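Hexameric cytochrome (Silicibacter pomeroyi, PDB 2OYY) binds heme through a tyrosine ligand in an all-helical hexamer, although its biological role is not established. Local coordinates at residues Lys23-Ala28 and Ala61-Thr66; Ala44-Glu47 and Asn51-Ile54. One frame throughout, in Å; residues are numbered along the deposited sequence.

Overall arrangement
Both contacts rest on helix 50-70. In contact 1 residues 61-66, in its second half, pack against residues 23-28 of helix 14-32; in contact 2 its first turn, residues 51-54, meets residues 44-47 at the end of helix 36-46. Contact 2 is nested along the chain within the loop closed by contact 1. Their centres lie about 17 Å apart, and their nearest atoms about 6 Å, without touching. One heme connects them: Arg26 of contact 1 lies over one porphyrin face, while Tyr46 of contact 2 reaches the iron from the opposite face. Both contacts also touch a neighbouring subunit, so heme binding and hexamer packing draw on the same three helices.

Contact 1 of 2, residues Lys23-Ala28 and Ala61-Thr66. With HEM (protoporphyrin IX containing Fe), chain J.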
loop_
_atom_site.group_PDB
_atom_site.type_symbol
_atom_site.label_atom_id
_atom_site.label_comp_id
_atom_site.label_asym_id
_atom_site.label_seq_id
_atom_site.Cartn_x
_atom_site.Cartn_y
_atom_site.Cartn_z
ATOM N N LYS A 23 -3.337 11.304 13.702
ATOM C CA LYS A 23 -4.229 10.883 14.780
ATOM C C LYS A 23 -4.861 9.561 14.435
ATOM O O LYS A 23 -4.797 8.628 15.223
ATOM C CB LYS A 23 -5.314 11.922 15.071
ATOM C CG LYS A 23 -6.304 11.488 16.143
ATOM C CD LYS A 23 -7.222 12.623 16.520
ATOM C CE LYS A 23 -8.304 12.171 17.498
ATOM N NZ LYS A 23 -9.256 13.298 17.794
ATOM N N LEU A 24 -5.461 9.482 13.251
ATOM C CA LEU A 24 -6.114 8.260 12.802
ATOM C C LEU A 24 -5.201 7.035 12.823
ATOM O O LEU A 24 -5.663 5.908 13.031
ATOM C CB LEU A 24 -6.716 8.456 11.416
ATOM C CG LEU A 24 -8.032 9.240 11.379
ATOM C CD1 LEU A 24 -8.708 9.068 10.031
ATOM C CD2 LEU A 24 -8.985 8.817 12.496
ATOM N N SER A 25 -3.911 7.271 12.618
ATOM C CA SER A 25 -2.926 6.211 12.591
ATOM C C SER A 25 -2.705 5.667 13.986
ATOM O O SER A 25 -2.595 4.461 14.174
ATOM C CB SER A 25 -1.598 6.734 12.036
ATOM O OG SER A 25 -1.744 7.207 10.709
ATOM N N ARG A 26 -2.643 6.561 14.964
ATOM C CA ARG A 26 -2.350 6.172 16.336
ATOM C C ARG A 26 -3.532 5.545 17.038
ATOM O O ARG A 26 -3.352 4.736 17.955
ATOM C CB ARG A 26 -1.882 7.374 17.132
ATOM C CG ARG A 26 -0.653 8.028 16.548
ATOM C CD ARG A 26 -0.175 9.130 17.458
ATOM N NE ARG A 26 -0.037 8.607 18.801
ATOM C CZ ARG A 26 0.421 9.298 19.826
ATOM N NH1 ARG A 26 0.796 10.558 19.653
ATOM N NH2 ARG A 26 0.499 8.716 21.017
ATOM N N ILE A 27 -4.740 5.920 16.624
ATOM C CA ILE A 27 -5.916 5.404 17.290
ATOM C C ILE A 27 -6.079 3.923 16.944
ATOM O O ILE A 27 -6.495 3.134 17.791
ATOM C CB ILE A 27 -7.233 6.274 17.076
ATOM C CG1 ILE A 27 -8.284 5.540 16.251
ATOM C CG2 ILE A 27 -6.953 7.645 16.470
ATOM C CD1 ILE A 27 -9.277 4.784 17.087
ATOM N N ALA A 28 -5.727 3.531 15.722
ATOM C CA ALA A 28 -5.750 2.099 15.376
ATOM C C ALA A 28 -4.860 1.326 16.348
ATOM O O ALA A 28 -5.198 0.227 16.778
ATOM C CB ALA A 28 -5.296 1.866 13.952
ATOM N N ALA A 61 0.287 8.397 5.401
ATOM C CA ALA A 61 0.134 8.680 3.971
ATOM C C ALA A 61 -1.194 8.155 3.466
ATOM O O ALA A 61 -1.962 8.891 2.819
ATOM C CB ALA A 61 1.284 8.086 3.165
ATOM N N THR A 62 -1.480 6.892 3.775
ATOM C CA THR A 62 -2.768 6.322 3.424
ATOM C C THR A 62 -3.909 7.158 4.004
ATOM O O THR A 62 -4.817 7.543 3.284
ATOM C CB THR A 62 -2.882 4.860 3.846
ATOM O OG1 THR A 62 -1.822 4.132 3.232
ATOM C CG2 THR A 62 -4.180 4.275 3.367
ATOM N N HIS A 63 -3.851 7.450 5.297
ATOM C CA HIS A 63 -4.904 8.217 5.938
ATOM C C HIS A 63 -5.042 9.621 5.345
ATOM O O HIS A 63 -6.158 10.053 5.030
ATOM C CB HIS A 63 -4.677 8.303 7.448
ATOM C CG HIS A 63 -5.158 7.105 8.196
ATOM N ND1 HIS A 63 -6.484 6.733 8.225
ATOM C CD2 HIS A 63 -4.495 6.200 8.950
ATOM C CE1 HIS A 63 -6.622 5.657 8.971
ATOM N NE2 HIS A 63 -5.431 5.312 9.424
ATOM N N PHE A 64 -3.919 10.318 5.174
ATOM C CA PHE A 64 -3.978 11.635 4.571
ATOM C C PHE A 64 -4.653 11.625 3.203
ATOM O O PHE A 64 -5.246 12.612 2.789
ATOM C CB PHE A 64 -2.606 12.282 4.484
ATOM C CG PHE A 64 -2.657 13.717 4.123
ATOM C CD1 PHE A 64 -3.268 14.635 4.969
ATOM C CD2 PHE A 64 -2.121 14.158 2.938
ATOM C CE1 PHE A 64 -3.327 15.990 4.634
ATOM C CE2 PHE A 64 -2.180 15.518 2.588
ATOM C CZ PHE A 64 -2.781 16.428 3.442
ATOM N N GLN A 65 -4.584 10.501 2.519
ATOM C CA GLN A 65 -5.219 10.363 1.217
ATOM C C GLN A 65 -6.729 10.363 1.391
ATOM O O GLN A 65 -7.456 10.993 0.609
ATOM C CB GLN A 65 -4.732 9.082 0.549
ATOM C CG GLN A 65 -5.006 8.922 -0.937
ATOM C CD GLN A 65 -4.108 7.839 -1.518
ATOM O OE1 GLN A 65 -2.982 8.132 -1.943
ATOM N NE2 GLN A 65 -4.570 6.574 -1.484
ATOM N N THR A 66 -7.185 9.685 2.448
ATOM C CA THR A 66 -8.606 9.579 2.766
ATOM C C THR A 66 -9.188 10.901 3.236
ATOM O O THR A 66 -10.295 11.260 2.840
ATOM C CB THR A 66 -8.860 8.502 3.852
ATOM O OG1 THR A 66 -8.138 7.307 3.520
ATOM C CG2 THR A 66 -10.369 8.196 3.997
HETATM C CHA HEM J . 4.126 9.491 20.259
HETATM C CHB HEM J . 2.791 9.061 15.675
HETATM C CHC HEM J . 2.584 4.267 16.178
HETATM C CHD HEM J . 3.418 4.713 20.927
HETATM C C1A HEM J . 3.802 9.806 18.971
HETATM C C2A HEM J . 3.787 11.142 18.403
HETATM C C3A HEM J . 3.416 11.025 17.124
HETATM C C4A HEM J . 3.187 9.613 16.862
HETATM C CMA HEM J . 3.254 12.162 16.087
HETATM C CAA HEM J . 4.153 12.438 19.170
HETATM C CBA HEM J . 5.679 12.549 19.324
HETATM C CGA HEM J . 6.059 13.802 20.087
HETATM O O1A HEM J . 5.482 14.890 19.837
HETATM O O2A HEM J . 6.947 13.718 20.965
HETATM C C1B HEM J . 2.603 7.724 15.419
HETATM C C2B HEM J . 2.136 7.185 14.166
HETATM C C3B HEM J . 2.079 5.851 14.295
HETATM C C4B HEM J . 2.502 5.522 15.639
HETATM C CMB HEM J . 1.777 8.038 12.925
HETATM C CAB HEM J . 1.643 4.833 13.214
HETATM C CBB HEM J . 0.517 4.128 13.363
HETATM C C1C HEM J . 2.814 3.977 17.504
HETATM C C2C HEM J . 2.881 2.652 18.066
HETATM C C3C HEM J . 3.107 2.765 19.380
HETATM C C4C HEM J . 3.188 4.176 19.689
HETATM C CMC HEM J . 2.716 1.361 17.238
HETATM C CAC HEM J . 3.287 1.634 20.407
HETATM C CBC HEM J . 2.288 0.834 20.734
HETATM C C1D HEM J . 3.676 6.041 21.182
HETATM C C2D HEM J . 3.930 6.586 22.495
HETATM C C3D HEM J . 4.136 8.057 22.276
HETATM C C4D HEM J . 4.004 8.269 20.860
HETATM C CMD HEM J . 3.975 5.871 23.854
HETATM C CAD HEM J . 4.460 9.092 23.370
HETATM C CBD HEM J . 5.988 9.123 23.393
HETATM C CGD HEM J . 6.526 10.081 24.413
HETATM O O1D HEM J . 6.347 9.772 25.624
HETATM O O2D HEM J . 7.132 11.118 24.004
HETATM N NA HEM J . 3.437 8.899 18.001
HETATM N NB HEM J . 2.819 6.681 16.298
HETATM N NC HEM J . 3.009 4.894 18.525
HETATM N ND HEM J . 3.731 7.065 20.237
HETATM FE FE HEM J . 3.436 6.895 18.173
#
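Ser25 OG is hydrogen-bonded to Ala21 O, one turn back on its own helix, and at the same time lies 3.4 Å from His63 CD2, meeting the imidazole obliquely. No hydrogen bond joins the two segments; the main contact is a CH-pi one, with Leu24 CB standing 3.6 Å from the centroid of the His63 ring and only 10° off its normal. Leu24 CD1 joins CB at the same ring nitrogen, 3.7 Å from His63 ND1. With CG anti to its carbonyl carbon (chi1 -82°), the His63 ring reaches across toward Leu24 and Ser25. This is helix-on-helix packing near the centre of the all-helical subunit, between helices 14-32 and 50-70, and Ala61 of a neighbouring subunit packs on His63 as well. Arg26, the residue after Ser25, belongs to the heme pocket. It bends at chi3 (52°), which lays its guanidinium nearly parallel to the porphyrin, with NH1 3.2 Å from HEM C1A and CD 3.4 Å from HEM C4A. Replacing Arg26 by an alanine would probably leave the face of this pyrrole without the flat cationic group that lies on it. Ser25 contributes on the same side of the heme: its CB is 3.6 Å from the vinyl carbon CBB, and its backbone O accepts a hydrogen bond from Ser57 OG of a neighbouring subunit.

Contact 2 of 2, residues Ala44-Glu47 and Asn51-Ile54; sequences AVYE and NALI. With HEM (protoporphyrin IX containing Fe), chain J.
Tyr46 and Ala52 bring the two backbones to within 5.7 Å, CA to CA, and Glu47 and Leu53 follow at 6.9 Å. The segments lie on either side of a short turn joining two consecutive helices: helix 36-46 finishes, and 51-54 belongs to the first turn of helix 50-70, where Ala52 N is hydrogen-bonded to Asp49 OD1. No hydrogen bond crosses between the segments; the join is made by van der Waals contact, partly between side chains and partly of Leu53 on backbone carbonyls. Ala52 CB touches Tyr46 CB at 3.8 Å and sits at the edge of the phenol ring, near its plane. Leu53 approaches the backbone, its CG 3.8 Å from Tyr46 O, while its CD2 meets the ring obliquely. Glu47 adds mainly its carbonyl, whose O is 3.6 Å from Leu53 CD1 and accepts a hydrogen bond from Gln33 NE2 of a neighbouring subunit. Leu53 also touches a second heme and packs on Thr32 of a neighbouring subunit, so this corner takes part in the hexamer's packing.

Tyr46 is the axial ligand of the heme iron. Its CG lies between the backbone N and the carbonyl carbon (chi1 90°), a torsion that sends the ring from the helix end to the porphyrin. The ring plane is inclined at roughly 53° to the heme, and CE1 comes to 3.4 Å from HEM C4C. Arg43 NH1 hydrogen-bonds the phenol oxygen. Tyr46 OH reaches the iron at 2.0 Å, with a CZ-OH-FE angle of about 145°.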
loop_
_atom_site.group_PDB
_atom_site.type_symbol
_atom_site.label_atom_id
_atom_site.label_comp_id
_atom_site.label_asym_id
_atom_site.label_seq_id
_atom_site.Cartn_x
_atom_site.Cartn_y
_atom_site.Cartn_z
ATOM N N ALA A 44 9.739 3.424 23.013
ATOM C CA ALA A 44 11.188 3.493 23.215
ATOM C C ALA A 44 11.927 2.724 22.109
ATOM O O ALA A 44 13.027 3.088 21.712
ATOM C CB ALA A 44 11.560 2.974 24.608
ATOM N N VAL A 45 11.282 1.686 21.592
ATOM C CA VAL A 45 11.835 0.835 20.534
ATOM C C VAL A 45 11.719 1.404 19.095
ATOM O O VAL A 45 12.731 1.518 18.398
ATOM C CB VAL A 45 11.220 -0.587 20.599
ATOM C CG1 VAL A 45 11.611 -1.403 19.380
ATOM C CG2 VAL A 45 11.636 -1.312 21.913
ATOM N N TYR A 46 10.512 1.747 18.646
ATOM C CA TYR A 46 10.305 2.208 17.261
ATOM C C TYR A 46 10.685 3.678 17.008
ATOM O O TYR A 46 10.878 4.078 15.843
ATOM C CB TYR A 46 8.855 1.966 16.805
ATOM C CG TYR A 46 7.925 3.118 17.100
ATOM C CD1 TYR A 46 7.271 3.205 18.329
ATOM C CD2 TYR A 46 7.698 4.138 16.158
ATOM C CE1 TYR A 46 6.404 4.269 18.616
ATOM C CE2 TYR A 46 6.843 5.214 16.445
ATOM C CZ TYR A 46 6.201 5.269 17.674
ATOM O OH TYR A 46 5.361 6.306 17.992
ATOM N N GLU A 47 10.758 4.496 18.063
ATOM C CA GLU A 47 11.038 5.929 17.890
ATOM C C GLU A 47 12.446 6.140 17.347
ATOM O O GLU A 47 12.777 7.228 16.865
ATOM C CB GLU A 47 10.846 6.699 19.199
ATOM C CG GLU A 47 12.126 7.000 19.977
ATOM C CD GLU A 47 11.864 7.334 21.430
ATOM O OE1 GLU A 47 11.245 8.379 21.713
ATOM O OE2 GLU A 47 12.281 6.532 22.290
ATOM N N ASN A 51 13.301 1.942 9.784
ATOM C CA ASN A 51 12.256 1.261 9.009
ATOM C C ASN A 51 10.869 1.445 9.613
ATOM O O ASN A 51 9.888 1.514 8.901
ATOM C CB ASN A 51 12.544 -0.248 8.851
ATOM C CG ASN A 51 13.806 -0.538 8.039
ATOM O OD1 ASN A 51 14.345 -1.643 8.096
ATOM N ND2 ASN A 51 14.296 0.459 7.313
ATOM N N ALA A 52 10.805 1.510 10.937
ATOM C CA ALA A 52 9.553 1.717 11.648
ATOM C C ALA A 52 9.002 3.107 11.340
ATOM O O ALA A 52 7.809 3.289 11.125
ATOM C CB ALA A 52 9.798 1.582 13.126
ATOM N N LEU A 53 9.915 4.069 11.315
ATOM C CA LEU A 53 9.594 5.466 11.144
ATOM C C LEU A 53 9.200 5.735 9.710
ATOM O O LEU A 53 8.347 6.574 9.460
ATOM C CB LEU A 53 10.778 6.335 11.573
ATOM C CG LEU A 53 10.922 6.638 13.069
ATOM C CD1 LEU A 53 12.122 7.521 13.342
ATOM C CD2 LEU A 53 9.671 7.295 13.632
ATOM N N ILE A 54 9.791 5.005 8.770
ATOM C CA ILE A 54 9.335 5.076 7.384
ATOM C C ILE A 54 7.939 4.471 7.294
ATOM O O ILE A 54 7.035 5.066 6.716
ATOM C CB ILE A 54 10.301 4.368 6.414
ATOM C CG1 ILE A 54 11.671 5.079 6.430
ATOM C CG2 ILE A 54 9.693 4.306 4.988
ATOM C CD1 ILE A 54 12.742 4.453 5.582
HETATM C CHA HEM J . 4.126 9.491 20.259
HETATM C CHB HEM J . 2.791 9.061 15.675
HETATM C CHC HEM J . 2.584 4.267 16.178
HETATM C CHD HEM J . 3.418 4.713 20.927
HETATM C C1A HEM J . 3.802 9.806 18.971
HETATM C C2A HEM J . 3.787 11.142 18.403
HETATM C C3A HEM J . 3.416 11.025 17.124
HETATM C C4A HEM J . 3.187 9.613 16.862
HETATM C CMA HEM J . 3.254 12.162 16.087
HETATM C CAA HEM J . 4.153 12.438 19.170
HETATM C CBA HEM J . 5.679 12.549 19.324
HETATM C CGA HEM J . 6.059 13.802 20.087
HETATM O O1A HEM J . 5.482 14.890 19.837
HETATM O O2A HEM J . 6.947 13.718 20.965
HETATM C C1B HEM J . 2.603 7.724 15.419
HETATM C C2B HEM J . 2.136 7.185 14.166
HETATM C C3B HEM J . 2.079 5.851 14.295
HETATM C C4B HEM J . 2.502 5.522 15.639
HETATM C CMB HEM J . 1.777 8.038 12.925
HETATM C CAB HEM J . 1.643 4.833 13.214
HETATM C CBB HEM J . 0.517 4.128 13.363
HETATM C C1C HEM J . 2.814 3.977 17.504
HETATM C C2C HEM J . 2.881 2.652 18.066
HETATM C C3C HEM J . 3.107 2.765 19.380
HETATM C C4C HEM J . 3.188 4.176 19.689
HETATM C CMC HEM J . 2.716 1.361 17.238
HETATM C CAC HEM J . 3.287 1.634 20.407
HETATM C CBC HEM J . 2.288 0.834 20.734
HETATM C C1D HEM J . 3.676 6.041 21.182
HETATM C C2D HEM J . 3.930 6.586 22.495
HETATM C C3D HEM J . 4.136 8.057 22.276
HETATM C C4D HEM J . 4.004 8.269 20.860
HETATM C CMD HEM J . 3.975 5.871 23.854
HETATM C CAD HEM J . 4.460 9.092 23.370
HETATM C CBD HEM J . 5.988 9.123 23.393
HETATM C CGD HEM J . 6.526 10.081 24.413
HETATM O O1D HEM J . 6.347 9.772 25.624
HETATM O O2D HEM J . 7.132 11.118 24.004
HETATM N NA HEM J . 3.437 8.899 18.001
HETATM N NB HEM J . 2.819 6.681 16.298
HETATM N NC HEM J . 3.009 4.894 18.525
HETATM N ND HEM J . 3.731 7.065 20.237
HETATM FE FE HEM J . 3.436 6.895 18.173
#